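Local coordinates for cortical-lytic enzyme (Clostridium perfringens, PDB 5JIP), which acts as a muramidase of glycoside hydrolase family 25, hydrolysing the peptidoglycan of the spore cortex during germination, at the interface of chains A and B. Numbering follows the deposited sequence. Chains: chain A/B, Cortical-lytic enzyme.

The interface of chains A and B. Residues chain A 275, 277-278; chain B 145, 171-172.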
# COMPACT_ATOMS: atom_id res chain seq x y z
N PRO A 275 -4.59 0.70 6.44
CA PRO A 275 -4.51 -0.14 5.24
C PRO A 275 -5.84 -0.12 4.46
O PRO A 275 -6.84 0.46 4.89
CB PRO A 275 -4.20 -1.53 5.80
CG PRO A 275 -4.94 -1.52 7.16
CD PRO A 275 -4.75 -0.11 7.66
N LYS A 277 -8.37 -2.07 3.75
CA LYS A 277 -9.69 -2.50 4.24
C LYS A 277 -10.21 -1.68 5.42
O LYS A 277 -11.35 -1.91 5.87
CB LYS A 277 -9.65 -3.96 4.65
CG LYS A 277 -9.46 -4.94 3.50
CD LYS A 277 -9.44 -6.36 4.03
CE LYS A 277 -9.36 -7.38 2.90
NZ LYS A 277 -8.27 -7.10 1.94
N ALA A 278 -9.42 -0.73 5.91
CA ALA A 278 -9.78 0.03 7.10
C ALA A 278 -10.94 0.98 6.84
O ALA A 278 -11.10 1.52 5.75
CB ALA A 278 -8.59 0.83 7.61
N ARG B 145 -1.14 -4.35 14.28
CA ARG B 145 -2.32 -5.09 13.83
C ARG B 145 -2.53 -6.34 14.68
O ARG B 145 -1.56 -7.03 15.05
CB ARG B 145 -2.18 -5.54 12.37
CG ARG B 145 -2.24 -4.44 11.34
CD ARG B 145 -3.47 -3.57 11.45
NE ARG B 145 -4.74 -4.29 11.50
CZ ARG B 145 -5.41 -4.70 10.42
NH1 ARG B 145 -4.89 -4.55 9.20
NH2 ARG B 145 -6.58 -5.32 10.56
N SER B 171 -14.14 -8.50 9.26
CA SER B 171 -13.59 -9.05 8.03
C SER B 171 -12.32 -8.35 7.58
O SER B 171 -11.67 -8.84 6.67
CB SER B 171 -14.66 -9.01 6.91
OG SER B 171 -14.97 -7.68 6.51
N ASP B 172 -11.93 -7.24 8.22
CA ASP B 172 -10.66 -6.61 7.90
C ASP B 172 -9.53 -7.08 8.82
O ASP B 172 -8.37 -6.70 8.62
CB ASP B 172 -10.80 -5.08 7.94
CG ASP B 172 -11.09 -4.54 9.32
OD1 ASP B 172 -11.81 -5.19 10.12
OD2 ASP B 172 -10.57 -3.45 9.62
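On one face side of the B:Arg145 guanidinium, displaced past its NH1 end, sits the ring carbon CG of A:Pro275, 3.7 Å from NH1, the two side chains crossing at a slant. This patch is a small part of a two-fold symmetric interface between copies of a family 25 glycoside hydrolase, and it recurs with the chains exchanged; the pair may be a biological dimer, though crystal packing could also bring it about. At the edge of the flat group, in its plane, lies the main-chain carbonyl of B:Asp172, whose O accepts a hydrogen bond from NH2 of B:Arg145 at 3.0 Å. The N-H points nearly straight at the oxygen (159° at H), yet it approaches from above the carbonyl plane. Arginine suits the place: its N-H edge can brace a loop of its own chain while a flat face is turned to carbon. A:Pro275 ends strand 269-275, and its compact ring offers carbon surface there.

Farther along, A:Lys277 and B:Asp172 meet through carbon rather than charge, CB to CB at 3.7 Å. The lysine chain stays extended to CE, carrying CD to 4.1 Å from CA of B:Asp172, then bends at chi4 (51°). Its methylenes thus provide the apolar surface and the amine sits at the far end. In B:Asp172, CG lies between the backbone N and carbonyl carbon (chi1 66°), turning the carboxylate off the lysine side chain and towards its backbone; OD2 comes 4.1 Å from O of A:Lys277, with no bond between them. Aspartate's short side chain may suit this, letting CB approach while the carboxylate turns aside. The backbone of A:Ala278 passes this carboxylate, CA 4.4 Å from OD2 of B:Asp172, where a small residue may ease the fit. B:Ser171 borders the lysine chain through its backbone O.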